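Local coordinates for protein prenylcyclase (Actinoplanes teichomyceticus, PDB 6IJ1) that probably cyclises or transfers prenyl groups, acting on an isoprenoid substrate in the manner of terpene cyclases and prenyltransferases, at residues G38-D41 against D42-T45; D92-G95 against W96-L100; Q258-P261 against G262-D265. One frame throughout, in Å; residues are numbered along the deposited sequence.

Overall arrangement
From the N terminus, the chain meets contact 1 where the loop after helix 10-23 runs into helix 42-52. Contact 2 follows and lies wholly within helix 91-104, and contact 3 is the loop joining helices 246-256 and 265-278. Each contact is local and continuous, so the three run in series and none nests within or crosses another. Contacts 1 and 2 touch: Trp-43 CD1 lies 3.5 Å from Trp-96 CD1, which brings helix 42-52 against helix 91-104, with the contact centres 12 Å apart. Contact 3 stands apart at the surface, its centre about 34 Å from that of contact 1, on the opposite side of the chain's centre.

Contact 1 (G38-D41 against D42-T45); sequences GPSD and DWIT
Ser-40 reaches toward Trp-43 and Ile-44. Its CB sits 3.7 Å from Ile-44 CG1 and a similar distance from CE3 of the indole. The torsion that sets OG anti to the backbone N (chi1 160°) carries Ser-40 OG on to Trp-43 CB, 3.4 Å away. Ser-40 OG accepts a weak hydrogen bond from Ile-44 N at 3.4 Å; its main polar partner is the carbonyl of Tyr-83, so two parts of the backbone hold this buried oxygen. The next residue ties the turn more firmly. Asp-41 O receives Thr-45 N at 2.8 Å, and Asp-41 OD1 folds back to take Asp-42 N at 2.7 Å, on its anti side and 22° out of the carboxylate plane. The two aspartates lie side by side, their OD1 atoms 3.6 Å apart. A water 2.9 Å from Asp-42 OD1, and more weakly placed near Asp-41 OD2, may lessen the repulsion. Ile-44 CD1 lies over one face of the Trp-43 ring, 3.8 Å above its plane. The i to i+4 bond from Thr-45 N and the side-chain acceptors for Ile-44 N and Asp-42 N are characteristic of the first turn of an alpha-helix, here the start of helix 42-52.

Contact 2 (D92-G95 against W96-L100); sequences DSTG and WVLRL
Asp-92 and Trp-96 stand one turn apart on helix 91-104 and form an i to i+4 side-chain pair along an alpha-helix. Asp-92 CG is anti to the backbone N (chi1 -163°), which brings the carboxylate round from the backward-leaning CB to the side where the indole arrives. Trp-96 CG is instead anti to its carbonyl carbon (chi1 -65°), turning the indole back toward the preceding turn with its pyrrole edge leading. NE1 thus donates to Asp-92 OD2, which lies in the ring plane. The carboxylate stands almost perpendicular to the indole and is met from above its own plane, and the bond is bent. Tyr-47, edge-to-face, and Trp-43 also meet the ring, placing the pair beside helix 42-52. On another side of the helix, Thr-94 and Leu-98 point the same way, CG2 of the threonine 3.9 Å from CD1 of the leucine, while Thr-94 OG1 is bonded to Asp-90 O and Trp-81 N. Val-97 CG2 rests 3.4 Å from Ser-93 O, whose carbonyl also accepts Val-97 N. The backbone bond Trp-96 N to Asp-92 O measures 2.9 Å, and its side-chain counterpart, Trp-96 NE1 to Asp-92 OD2, 3.0 Å at an N-H...O angle of 147°.

Contact 3 (Q258-P261 against G262-D265); sequences QGEP and GFGD
Glu-260 and Phe-263 cross obliquely at the two ends of a type II beta turn, with the carboxylate plane inclined 31° to the phenyl ring. In the glutamate, CG lies between the backbone N and the carbonyl carbon (chi1 72°), and a bend at chi2 (-93°) then turns the carboxylate back alongside the aromatic side chain. Glu-260 OE1 comes 3.7 Å from Phe-263 CB, and Glu-260 OE2 lies 3.9 Å from Phe-263 CD1. Phe-263 sends its ring beyond the turn to helix 216-229, where it touches Ala-223, Arg-224 and Ala-227. The backbone closes the turn: Phe-263 N donates to Glu-260 O at 3.0 Å, above the carbonyl plane. Gly-262 takes a positive phi at the third position of this turn, as type II geometry requires. Gly-259 CA also packs on Phe-263, 4.3 Å from its CB. Glu-260 OE2 forms a salt bridge with Arg-224, so the acid is held from the helix side as well. With an alanine here the carboxylate is gone, which would probably leave Arg-224 without its ionic mate and open a gap beside Phe-263 CB. Ring and carboxylate together probably tether the surface turn to helix 216-229, the ring by packing and the carboxylate by the salt bridge.

Contact 1 (G38-D41 against D42-T45)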
loop_
_atom_site.group_PDB
_atom_site.type_symbol
_atom_site.label_atom_id
_atom_site.label_comp_id
_atom_site.label_asym_id
_atom_site.label_seq_id
_atom_site.Cartn_x
_atom_site.Cartn_y
_atom_site.Cartn_z
ATOM N N GLY A 38 3.509 6.246 17.843
ATOM C CA GLY A 38 4.837 5.670 17.610
ATOM C C GLY A 38 4.888 5.217 16.150
ATOM O O GLY A 38 3.862 5.289 15.447
ATOM N N PRO A 39 6.033 4.758 15.629
ATOM C CA PRO A 39 6.086 4.341 14.239
ATOM C C PRO A 39 5.585 2.906 14.018
ATOM O O PRO A 39 5.429 2.168 14.954
ATOM C CB PRO A 39 7.585 4.417 13.944
ATOM C CG PRO A 39 8.227 4.076 15.266
ATOM C CD PRO A 39 7.312 4.658 16.320
ATOM N N SER A 40 5.297 2.587 12.762
ATOM C CA SER A 40 4.894 1.212 12.402
ATOM C C SER A 40 6.170 0.403 12.188
ATOM O O SER A 40 7.112 0.955 11.647
ATOM C CB SER A 40 4.079 1.211 11.143
ATOM O OG SER A 40 4.081 -0.079 10.556
ATOM N N ASP A 41 6.178 -0.859 12.612
ATOM C CA ASP A 41 7.360 -1.713 12.343
ATOM C C ASP A 41 7.022 -2.796 11.309
ATOM O O ASP A 41 7.580 -2.750 10.234
ATOM C CB ASP A 41 7.999 -2.290 13.610
ATOM C CG ASP A 41 7.029 -2.821 14.648
ATOM O OD1 ASP A 41 5.911 -3.185 14.295
ATOM O OD2 ASP A 41 7.431 -2.880 15.808
ATOM N N ASP A 42 6.112 -3.712 11.634
ATOM C CA ASP A 42 5.821 -4.867 10.738
ATOM C C ASP A 42 5.301 -4.425 9.363
ATOM O O ASP A 42 5.822 -4.889 8.361
ATOM C CB ASP A 42 4.926 -5.889 11.438
ATOM C CG ASP A 42 5.606 -6.506 12.648
ATOM O OD1 ASP A 42 6.803 -6.318 12.798
ATOM O OD2 ASP A 42 4.922 -7.167 13.408
ATOM N N TRP A 43 4.274 -3.587 9.336
ATOM C CA TRP A 43 3.728 -3.123 8.063
ATOM C C TRP A 43 4.814 -2.480 7.217
ATOM O O TRP A 43 5.052 -2.866 6.061
ATOM C CB TRP A 43 2.565 -2.170 8.331
ATOM C CG TRP A 43 2.197 -1.343 7.123
ATOM C CD1 TRP A 43 2.080 -1.757 5.796
ATOM C CD2 TRP A 43 1.876 0.057 7.119
ATOM N NE1 TRP A 43 1.694 -0.692 5.004
ATOM C CE2 TRP A 43 1.569 0.423 5.801
ATOM C CE3 TRP A 43 1.832 1.036 8.129
ATOM C CZ2 TRP A 43 1.216 1.742 5.433
ATOM C CZ3 TRP A 43 1.454 2.342 7.775
ATOM C CH2 TRP A 43 1.178 2.698 6.437
ATOM N N ILE A 44 5.522 -1.483 7.775
ATOM C CA ILE A 44 6.496 -0.751 6.968
ATOM C C ILE A 44 7.678 -1.625 6.587
ATOM O O ILE A 44 8.201 -1.507 5.479
ATOM C CB ILE A 44 6.946 0.515 7.746
ATOM C CG1 ILE A 44 5.759 1.482 7.822
ATOM C CG2 ILE A 44 8.148 1.210 7.117
ATOM C CD1 ILE A 44 5.282 2.031 6.425
ATOM N N THR A 45 8.150 -2.486 7.508
ATOM C CA THR A 45 9.229 -3.397 7.154
ATOM C C THR A 45 8.840 -4.279 5.975
ATOM O O THR A 45 9.634 -4.449 5.052
ATOM C CB THR A 45 9.568 -4.242 8.389
ATOM O OG1 THR A 45 10.146 -3.392 9.404
ATOM C CG2 THR A 45 10.584 -5.330 8.059
HETATM O O HOH W 1 8.028 -6.091 15.464
#

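Contact 2 (D92-G95 against W96-L100)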
loop_
_atom_site.group_PDB
_atom_site.type_symbol
_atom_site.label_atom_id
_atom_site.label_comp_id
_atom_site.label_asym_id
_atom_site.label_seq_id
_atom_site.Cartn_x
_atom_site.Cartn_y
_atom_site.Cartn_z
ATOM N N ASP A 92 -4.407 -5.740 6.145
ATOM C CA ASP A 92 -3.460 -5.141 5.204
ATOM C C ASP A 92 -2.011 -5.470 5.589
ATOM O O ASP A 92 -1.240 -5.935 4.756
ATOM C CB ASP A 92 -3.692 -3.617 5.152
ATOM C CG ASP A 92 -3.068 -2.981 3.922
ATOM O OD1 ASP A 92 -3.331 -3.456 2.796
ATOM O OD2 ASP A 92 -2.233 -2.052 4.089
ATOM N N SER A 93 -1.619 -5.243 6.848
ATOM C CA SER A 93 -0.271 -5.586 7.282
ATOM C C SER A 93 0.040 -7.080 7.020
ATOM O O SER A 93 1.110 -7.433 6.504
ATOM C CB SER A 93 -0.087 -5.291 8.800
ATOM O OG SER A 93 -0.370 -3.909 9.051
ATOM N N THR A 94 -0.931 -7.953 7.341
ATOM C CA THR A 94 -0.760 -9.379 7.093
ATOM C C THR A 94 -0.546 -9.623 5.609
ATOM O O THR A 94 0.334 -10.390 5.220
ATOM C CB THR A 94 -1.981 -10.105 7.587
ATOM O OG1 THR A 94 -2.108 -9.819 9.018
ATOM C CG2 THR A 94 -1.916 -11.600 7.342
ATOM N N GLY A 95 -1.334 -8.941 4.780
ATOM C CA GLY A 95 -1.173 -9.118 3.331
ATOM C C GLY A 95 0.194 -8.680 2.838
ATOM O O GLY A 95 0.785 -9.346 1.966
ATOM N N TRP A 96 0.762 -7.588 3.372
ATOM C CA TRP A 96 2.099 -7.200 2.937
ATOM C C TRP A 96 3.166 -8.235 3.325
ATOM O O TRP A 96 4.118 -8.418 2.575
ATOM C CB TRP A 96 2.545 -5.804 3.465
ATOM C CG TRP A 96 1.695 -4.711 2.893
ATOM C CD1 TRP A 96 0.710 -3.995 3.529
ATOM C CD2 TRP A 96 1.731 -4.249 1.552
ATOM N NE1 TRP A 96 0.103 -3.127 2.635
ATOM C CE2 TRP A 96 0.691 -3.282 1.406
ATOM C CE3 TRP A 96 2.521 -4.590 0.446
ATOM C CZ2 TRP A 96 0.436 -2.641 0.204
ATOM C CZ3 TRP A 96 2.274 -3.954 -0.781
ATOM C CH2 TRP A 96 1.211 -2.992 -0.879
ATOM N N VAL A 97 3.044 -8.864 4.522
ATOM C CA VAL A 97 3.998 -9.905 4.895
ATOM C C VAL A 97 3.870 -11.090 3.957
ATOM O O VAL A 97 4.888 -11.626 3.490
ATOM C CB VAL A 97 3.785 -10.313 6.360
ATOM C CG1 VAL A 97 4.805 -11.441 6.688
ATOM C CG2 VAL A 97 4.000 -9.077 7.258
ATOM N N LEU A 98 2.640 -11.544 3.711
ATOM C CA LEU A 98 2.479 -12.698 2.790
ATOM C C LEU A 98 2.906 -12.345 1.367
ATOM O O LEU A 98 3.478 -13.196 0.660
ATOM C CB LEU A 98 1.039 -13.188 2.794
ATOM C CG LEU A 98 0.622 -13.775 4.176
ATOM C CD1 LEU A 98 -0.850 -13.864 4.341
ATOM C CD2 LEU A 98 1.254 -15.218 4.252
ATOM N N ARG A 99 2.731 -11.090 0.942
ATOM C CA ARG A 99 3.265 -10.696 -0.363
ATOM C C ARG A 99 4.779 -10.802 -0.424
ATOM O O ARG A 99 5.324 -11.250 -1.438
ATOM C CB ARG A 99 2.825 -9.260 -0.676
ATOM C CG ARG A 99 3.454 -8.696 -1.956
ATOM C CD ARG A 99 2.809 -7.366 -2.302
ATOM N NE ARG A 99 3.687 -6.592 -3.204
ATOM C CZ ARG A 99 3.588 -6.613 -4.522
ATOM N NH1 ARG A 99 2.668 -7.383 -5.121
ATOM N NH2 ARG A 99 4.430 -5.860 -5.219
ATOM N N LEU A 100 5.483 -10.376 0.629
ATOM C CA LEU A 100 6.929 -10.526 0.673
ATOM C C LEU A 100 7.306 -12.004 0.547
ATOM O O LEU A 100 8.236 -12.336 -0.214
ATOM C CB LEU A 100 7.468 -9.925 1.974
ATOM C CG LEU A 100 8.989 -10.005 2.129
ATOM C CD1 LEU A 100 9.783 -9.293 1.035
ATOM C CD2 LEU A 100 9.282 -9.428 3.518
#

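Contact 3 (Q258-P261 against G262-D265)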
loop_
_atom_site.group_PDB
_atom_site.type_symbol
_atom_site.label_atom_id
_atom_site.label_comp_id
_atom_site.label_asym_id
_atom_site.label_seq_id
_atom_site.Cartn_x
_atom_site.Cartn_y
_atom_site.Cartn_z
ATOM N N GLN A 258 -0.338 -0.911 -16.623
ATOM C CA GLN A 258 -1.162 -2.117 -16.779
ATOM C C GLN A 258 -2.166 -2.034 -17.907
ATOM O O GLN A 258 -3.016 -2.931 -18.042
ATOM C CB GLN A 258 -1.845 -2.484 -15.453
ATOM C CG GLN A 258 -0.836 -2.928 -14.353
ATOM C CD GLN A 258 0.137 -4.075 -14.652
ATOM O OE1 GLN A 258 -0.203 -4.995 -15.339
ATOM N NE2 GLN A 258 1.352 -3.992 -14.114
ATOM N N GLY A 259 -2.041 -1.026 -18.771
ATOM C CA GLY A 259 -2.720 -1.048 -20.057
ATOM C C GLY A 259 -2.126 -2.063 -21.003
ATOM O O GLY A 259 -1.175 -2.795 -20.726
ATOM N N GLU A 260 -2.734 -2.055 -22.195
ATOM C CA GLU A 260 -2.304 -2.929 -23.272
ATOM C C GLU A 260 -0.908 -2.547 -23.777
ATOM O O GLU A 260 -0.368 -1.498 -23.431
ATOM C CB GLU A 260 -3.352 -2.897 -24.399
ATOM C CG GLU A 260 -3.365 -1.545 -25.200
ATOM C CD GLU A 260 -4.369 -0.536 -24.670
ATOM O OE1 GLU A 260 -4.723 -0.510 -23.456
ATOM O OE2 GLU A 260 -4.873 0.269 -25.506
ATOM N N PRO A 261 -0.260 -3.377 -24.575
ATOM C CA PRO A 261 1.076 -3.040 -25.074
ATOM C C PRO A 261 1.129 -1.673 -25.738
ATOM O O PRO A 261 0.291 -1.319 -26.583
ATOM C CB PRO A 261 1.369 -4.151 -26.098
ATOM C CG PRO A 261 0.538 -5.330 -25.526
ATOM C CD PRO A 261 -0.661 -4.772 -24.907
ATOM N N GLY A 262 2.133 -0.909 -25.319
ATOM C CA GLY A 262 2.314 0.437 -25.841
ATOM C C GLY A 262 1.434 1.506 -25.244
ATOM O O GLY A 262 1.704 2.720 -25.474
ATOM N N PHE A 263 0.391 1.164 -24.478
ATOM C CA PHE A 263 -0.480 2.218 -23.960
ATOM C C PHE A 263 0.261 3.106 -22.957
ATOM O O PHE A 263 0.983 2.609 -22.081
ATOM C CB PHE A 263 -1.724 1.638 -23.267
ATOM C CG PHE A 263 -2.583 2.697 -22.742
ATOM C CD1 PHE A 263 -3.509 3.319 -23.562
ATOM C CD2 PHE A 263 -2.376 3.200 -21.450
ATOM C CE1 PHE A 263 -4.253 4.385 -23.176
ATOM C CE2 PHE A 263 -3.132 4.268 -21.001
ATOM C CZ PHE A 263 -4.066 4.907 -21.846
ATOM N N GLY A 264 0.062 4.419 -23.079
ATOM C CA GLY A 264 0.611 5.386 -22.109
ATOM C C GLY A 264 2.121 5.481 -22.096
ATOM O O GLY A 264 2.662 5.906 -21.099
ATOM N N ASP A 265 2.773 5.135 -23.195
ATOM C CA ASP A 265 4.253 5.223 -23.265
ATOM C C ASP A 265 4.715 6.639 -22.883
ATOM O O ASP A 265 5.659 6.775 -22.103
ATOM C CB ASP A 265 4.704 4.854 -24.678
ATOM C CG ASP A 265 6.204 4.807 -24.836
ATOM O OD1 ASP A 265 6.803 3.857 -24.332
ATOM O OD2 ASP A 265 6.744 5.715 -25.462
#